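Local coordinates for amyloid-like protein 1 (Homo sapiens, PDB 3PMR), which probably contributes to cell adhesion as a member of the amyloid precursor protein family, through a heparin-binding, dimer-forming E2 domain, at residues Arg128-Leu133 with Gln195-Gln200; Leu186-Gln189 with Leu193-Glu196. One frame throughout, in Å; residues are numbered along the deposited sequence.

Contact 1 of 2, residues Arg128-Leu133 with Gln195-Gln200; sequences RVLLAL and QELRPQ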
ATOM      1  N   ARG B 128      -5.516  39.008   9.229  1.00 38.72           N
ATOM      2  CA  ARG B 128      -5.065  38.025  10.173  1.00 39.00           C
ATOM      3  C   ARG B 128      -6.142  36.999  10.498  1.00 41.31           C
ATOM      4  O   ARG B 128      -5.864  35.854  10.697  1.00 33.85           O
ATOM      5  CB  ARG B 128      -4.568  38.682  11.430  1.00 31.17           C
ATOM      6  CG  ARG B 128      -4.062  37.741  12.424  1.00 30.75           C
ATOM      7  N   VAL B 129      -7.377  37.453  10.535  1.00 41.29           N
ATOM      8  CA  VAL B 129      -8.514  36.582  10.801  1.00 37.13           C
ATOM      9  C   VAL B 129      -8.722  35.655   9.610  1.00 31.41           C
ATOM     10  O   VAL B 129      -8.922  34.458   9.783  1.00 36.41           O
ATOM     11  CB  VAL B 129      -9.808  37.398  11.034  1.00 38.45           C
ATOM     12  CG1 VAL B 129     -11.021  36.462  11.076  1.00 38.84           C
ATOM     13  CG2 VAL B 129      -9.704  38.165  12.334  1.00 29.86           C
ATOM     14  N   LEU B 130      -8.660  36.201   8.397  1.00 30.17           N
ATOM     15  CA  LEU B 130      -8.861  35.381   7.211  1.00 35.33           C
ATOM     16  C   LEU B 130      -7.840  34.251   7.124  1.00 36.97           C
ATOM     17  O   LEU B 130      -8.192  33.116   6.797  1.00 32.68           O
ATOM     18  CB  LEU B 130      -8.799  36.227   5.939  1.00 43.46           C
ATOM     19  CG  LEU B 130      -8.957  35.438   4.632  1.00 44.37           C
ATOM     20  CD1 LEU B 130     -10.239  34.619   4.663  1.00 42.79           C
ATOM     21  CD2 LEU B 130      -8.971  36.404   3.453  1.00 51.78           C
ATOM     22  N   LEU B 131      -6.580  34.564   7.409  1.00 30.65           N
ATOM     23  CA  LEU B 131      -5.519  33.557   7.367  1.00 40.59           C
ATOM     24  C   LEU B 131      -5.636  32.506   8.469  1.00 29.43           C
ATOM     25  O   LEU B 131      -5.334  31.338   8.249  1.00 31.19           O
ATOM     26  CB  LEU B 131      -4.141  34.227   7.431  1.00 40.40           C
ATOM     27  CG  LEU B 131      -3.640  34.803   6.103  1.00 51.13           C
ATOM     28  CD1 LEU B 131      -2.381  35.609   6.348  1.00 52.67           C
ATOM     29  CD2 LEU B 131      -3.375  33.666   5.105  1.00 59.34           C
ATOM     30  N   ALA B 132      -6.066  32.915   9.652  1.00 30.22           N
ATOM     31  CA  ALA B 132      -6.224  31.981  10.760  1.00 28.55           C
ATOM     32  C   ALA B 132      -7.401  31.057  10.431  1.00 30.26           C
ATOM     33  O   ALA B 132      -7.380  29.866  10.728  1.00 28.79           O
ATOM     34  CB  ALA B 132      -6.496  32.745  12.042  1.00 29.74           C
ATOM     35  N   LEU B 133      -8.431  31.616   9.813  1.00 28.28           N
ATOM     36  CA  LEU B 133      -9.586  30.825   9.440  1.00 30.01           C
ATOM     37  C   LEU B 133      -9.176  29.859   8.335  1.00 26.61           C
ATOM     38  O   LEU B 133      -9.532  28.681   8.381  1.00 30.85           O
ATOM     39  CB  LEU B 133     -10.728  31.732   8.954  1.00 25.26           C
ATOM     40  CG  LEU B 133     -12.032  31.042   8.534  1.00 36.08           C
ATOM     41  CD1 LEU B 133     -12.625  30.266   9.723  1.00 30.25           C
ATOM     42  CD2 LEU B 133     -13.025  32.083   8.027  1.00 36.97           C
ATOM     43  N   GLN B 195     -18.958  40.444   6.956  1.00 59.49           N
ATOM     44  CA  GLN B 195     -19.363  40.958   5.653  1.00 62.86           C
ATOM     45  C   GLN B 195     -18.142  41.151   4.762  1.00 68.67           C
ATOM     46  O   GLN B 195     -18.113  40.708   3.615  1.00 60.35           O
ATOM     47  CB  GLN B 195     -20.093  42.299   5.821  1.00 63.44           C
ATOM     48  N   GLU B 196     -17.133  41.806   5.324  1.00 65.22           N
ATOM     49  CA  GLU B 196     -15.886  42.094   4.633  1.00 65.96           C
ATOM     50  C   GLU B 196     -15.117  40.861   4.143  1.00 67.25           C
ATOM     51  O   GLU B 196     -14.402  40.927   3.139  1.00 69.98           O
ATOM     52  CB  GLU B 196     -14.980  42.925   5.554  1.00 60.99           C
ATOM     53  CG  GLU B 196     -13.586  43.184   5.013  1.00 58.14           C
ATOM     54  N   LEU B 197     -15.272  39.735   4.832  1.00 63.84           N
ATOM     55  CA  LEU B 197     -14.545  38.526   4.462  1.00 59.12           C
ATOM     56  C   LEU B 197     -15.347  37.437   3.746  1.00 66.47           C
ATOM     57  O   LEU B 197     -14.762  36.490   3.209  1.00 68.82           O
ATOM     58  CB  LEU B 197     -13.891  37.928   5.706  1.00 53.74           C
ATOM     59  CG  LEU B 197     -12.920  38.862   6.442  1.00 59.28           C
ATOM     60  CD1 LEU B 197     -12.509  38.230   7.765  1.00 47.07           C
ATOM     61  CD2 LEU B 197     -11.702  39.150   5.567  1.00 45.00           C
ATOM     62  N   ARG B 198     -16.671  37.574   3.718  1.00 67.87           N
ATOM     63  CA  ARG B 198     -17.534  36.585   3.080  1.00 70.91           C
ATOM     64  C   ARG B 198     -17.063  36.125   1.698  1.00 72.23           C
ATOM     65  O   ARG B 198     -16.927  34.931   1.449  1.00 57.53           O
ATOM     66  CB  ARG B 198     -18.968  37.118   2.987  1.00 80.87           C
ATOM     67  N   PRO B 199     -16.828  37.068   0.770  1.00 68.77           N
ATOM     68  CA  PRO B 199     -16.373  36.664  -0.568  1.00 68.59           C
ATOM     69  C   PRO B 199     -15.129  35.756  -0.598  1.00 64.51           C
ATOM     70  O   PRO B 199     -15.078  34.790  -1.361  1.00 61.35           O
ATOM     71  CB  PRO B 199     -16.173  38.006  -1.287  1.00 66.97           C
ATOM     72  CG  PRO B 199     -16.149  39.036  -0.161  1.00 80.48           C
ATOM     73  CD  PRO B 199     -17.137  38.506   0.808  1.00 68.97           C
ATOM     74  N   GLN B 200     -14.134  36.055   0.234  1.00 60.34           N
ATOM     75  CA  GLN B 200     -12.911  35.246   0.292  1.00 65.99           C
ATOM     76  C   GLN B 200     -13.166  33.889   0.942  1.00 66.09           C
ATOM     77  O   GLN B 200     -12.601  32.873   0.527  1.00 66.43           O
ATOM     78  CB  GLN B 200     -11.830  36.007   1.060  1.00 63.60           C
ATOM     79  CG  GLN B 200     -11.165  37.051   0.188  1.00 65.78           C
ATOM     80  CD  GLN B 200     -10.665  38.236   0.974  1.00 78.14           C
ATOM     81  OE1 GLN B 200     -11.452  38.960   1.586  1.00 79.30           O
ATOM     82  NE2 GLN B 200      -9.342  38.448   0.961  1.00 79.31           N
TER
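The amide of Gln-200 turns one face to Leu-130. The CD2 methyl of Leu-130 sits over that face, almost straight above the nitrogen, with CD2 3.2 Å from NE2 of Gln-200. CD2 of Leu-130 is also 3.5 Å from CD of Gln-200. Nothing from 128-133 lies on the other face or at the edges of the amide. No hydrogen bond joins the segments; the methyl meets the flat group by van der Waals contact, and closely. Gln-200 reaches there with CG anti to its carbonyl carbon (chi1 -80°) and an extended chain beyond. Its aliphatic part also takes part: CB of Gln-200 is 3.7 Å from CD2 of Leu-130. The two side chains cross at about a right angle.

These segments belong to helices 126-157 and 191-207 of the elongated, all-helical E2 domain. The axes of the two short segments cross at -43° and come no nearer than 10.9 Å, a wide spacing bridged by side chains. Helix 191-207 is kinked at Pro-199 and Gln-200, whose backbone nitrogens make no bond to the preceding turn.

Leu-197 is the second bridge. It forks between two neighbours. CD1 of Leu-197 lies 4.0 Å from CG1 of Val-129. CD2 of Leu-197 lies 4.1 Å from CB of Leu-130. The side chains of Val-129 and Leu-197 also cross at about a right angle. Further along helix 191-207, Leu-204 touches Leu-130 and Ile-201 touches Leu-133. Val-129 is buried and also packs on Ala-118 and Leu-119 of helix 64-119.

Contact 2 of 2, residues Leu186-Gln189 with Leu193-Glu196; sequences LLDQ and LAQE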
ATOM      1  N   LEU B 186     -18.662  32.009  14.692  1.00 37.92           N
ATOM      2  CA  LEU B 186     -17.855  32.790  15.612  1.00 45.94           C
ATOM      3  C   LEU B 186     -17.502  34.109  14.934  1.00 39.48           C
ATOM      4  O   LEU B 186     -17.455  35.152  15.579  1.00 45.28           O
ATOM      5  CB  LEU B 186     -16.580  32.031  15.981  1.00 43.41           C
ATOM      6  CG  LEU B 186     -16.683  31.006  17.111  1.00 45.56           C
ATOM      7  CD1 LEU B 186     -15.575  29.978  16.975  1.00 39.80           C
ATOM      8  CD2 LEU B 186     -16.606  31.717  18.451  1.00 56.30           C
ATOM      9  N   LEU B 187     -17.263  34.041  13.625  1.00 40.20           N
ATOM     10  CA  LEU B 187     -16.905  35.195  12.812  1.00 41.48           C
ATOM     11  C   LEU B 187     -18.071  36.148  12.618  1.00 52.40           C
ATOM     12  O   LEU B 187     -17.871  37.326  12.311  1.00 55.11           O
ATOM     13  CB  LEU B 187     -16.416  34.740  11.433  1.00 37.65           C
ATOM     14  CG  LEU B 187     -16.167  35.865  10.421  1.00 53.06           C
ATOM     15  CD1 LEU B 187     -15.012  36.737  10.914  1.00 54.77           C
ATOM     16  CD2 LEU B 187     -15.849  35.294   9.056  1.00 44.71           C
ATOM     17  N   ASP B 188     -19.288  35.637  12.778  1.00 62.04           N
ATOM     18  CA  ASP B 188     -20.486  36.451  12.605  1.00 61.20           C
ATOM     19  C   ASP B 188     -20.863  37.271  13.823  1.00 62.13           C
ATOM     20  O   ASP B 188     -21.802  38.065  13.769  1.00 69.05           O
ATOM     21  CB  ASP B 188     -21.668  35.581  12.187  1.00 69.77           C
ATOM     22  CG  ASP B 188     -21.663  35.283  10.706  1.00 72.39           C
ATOM     23  OD1 ASP B 188     -21.556  36.245   9.916  1.00 97.98           O
ATOM     24  OD2 ASP B 188     -21.765  34.098  10.330  1.00 93.13           O
ATOM     25  N   GLN B 189     -20.139  37.080  14.920  1.00 54.43           N
ATOM     26  CA  GLN B 189     -20.395  37.844  16.132  1.00 66.80           C
ATOM     27  C   GLN B 189     -19.794  39.238  15.953  1.00 70.15           C
ATOM     28  O   GLN B 189     -20.002  40.135  16.771  1.00 78.11           O
ATOM     29  CB  GLN B 189     -19.787  37.130  17.337  1.00 71.38           C
ATOM     30  CG  GLN B 189     -20.690  36.035  17.887  1.00 86.58           C
ATOM     31  CD  GLN B 189     -19.936  34.966  18.653  1.00 88.74           C
ATOM     32  OE1 GLN B 189     -18.985  35.257  19.380  1.00106.91           O
ATOM     33  NE2 GLN B 189     -20.367  33.718  18.503  1.00 68.53           N
ATOM     34  N   LEU B 193     -16.798  42.629  10.212  1.00 65.90           N
ATOM     35  CA  LEU B 193     -15.750  41.710   9.799  1.00 54.58           C
ATOM     36  C   LEU B 193     -16.259  40.582   8.906  1.00 58.94           C
ATOM     37  O   LEU B 193     -15.646  40.271   7.887  1.00 61.55           O
ATOM     38  CB  LEU B 193     -15.062  41.128  11.037  1.00 63.89           C
ATOM     39  CG  LEU B 193     -13.650  40.574  10.838  1.00 59.56           C
ATOM     40  CD1 LEU B 193     -12.781  41.606  10.134  1.00 68.45           C
ATOM     41  CD2 LEU B 193     -13.053  40.213  12.187  1.00 68.06           C
ATOM     42  N   ALA B 194     -17.379  39.975   9.283  1.00 44.08           N
ATOM     43  CA  ALA B 194     -17.944  38.874   8.508  1.00 52.75           C
ATOM     44  C   ALA B 194     -18.300  39.294   7.085  1.00 69.57           C
ATOM     45  O   ALA B 194     -17.988  38.582   6.123  1.00 71.09           O
ATOM     46  CB  ALA B 194     -19.182  38.319   9.218  1.00 52.20           C
ATOM     47  N   GLN B 195     -18.958  40.444   6.956  1.00 59.49           N
ATOM     48  CA  GLN B 195     -19.363  40.958   5.653  1.00 62.86           C
ATOM     49  C   GLN B 195     -18.142  41.151   4.762  1.00 68.67           C
ATOM     50  O   GLN B 195     -18.113  40.708   3.615  1.00 60.35           O
ATOM     51  CB  GLN B 195     -20.093  42.299   5.821  1.00 63.44           C
ATOM     52  N   GLU B 196     -17.133  41.806   5.324  1.00 65.22           N
ATOM     53  CA  GLU B 196     -15.886  42.094   4.633  1.00 65.96           C
ATOM     54  C   GLU B 196     -15.117  40.861   4.143  1.00 67.25           C
ATOM     55  O   GLU B 196     -14.402  40.927   3.139  1.00 69.98           O
ATOM     56  CB  GLU B 196     -14.980  42.925   5.554  1.00 60.99           C
ATOM     57  CG  GLU B 196     -13.586  43.184   5.013  1.00 58.14           C
TER
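Leu-187 meets Leu-193 and Ala-194 across a tight turn. From CB its chain runs to CG anti to the backbone N (chi1 173°), which brings the branch point up to helix 191-207. There CG of Leu-187 lies 4.0 Å from CA of Ala-194. The fork then divides the work. CD1 of Leu-187 is 4.1 Å from CG of Leu-193, and the two leucines cross at about a right angle. CD2 of Leu-187 stays beside CA of Ala-194, 4.2 Å away. The alanine methyl also faces polar atoms: CB of Ala-194 is 3.5 Å from O of Leu-187 and 3.2 Å from OD1 of Asp-188. No hydrogen bond crosses between the segments. An alanine in place of Leu-187 would probably open a gap beside Leu-193 and Ala-194, because CG and both methyls, which touch them, would be gone. Leu-193 N makes a weak hydrogen bond to Asn-190 OD1 in the turn. The contact closes the short connection between helices 159-187 and 191-207, at the C-terminal end of the former. Around it, Leu-187 rests on Leu-119 of helix 64-119, Leu-193 packs on Ala-126 of helix 126-157, and both leucines touch Val-129 of that helix.

Overall arrangement
After the short helix 13-18, the chain forms helices 26-56 and 64-119, then helix 126-157. Contact 1 starts near the beginning of that helix. Its long loop runs through helices 126-157 and 159-187 and closes on helix 191-207. Contact 2 closes a much shorter loop, the turn between helices 159-187 and 191-207, which lies within the span of the long one. Both end on helix 191-207 and share Gln-195 and Glu-196, so their second segments overlap. Their centres are about 8 Å apart. Leu-197 of contact 1 packs on Leu-187 of contact 2. Together they join the last helix to helices 126-157 and 159-187 at one end of the rod-like domain.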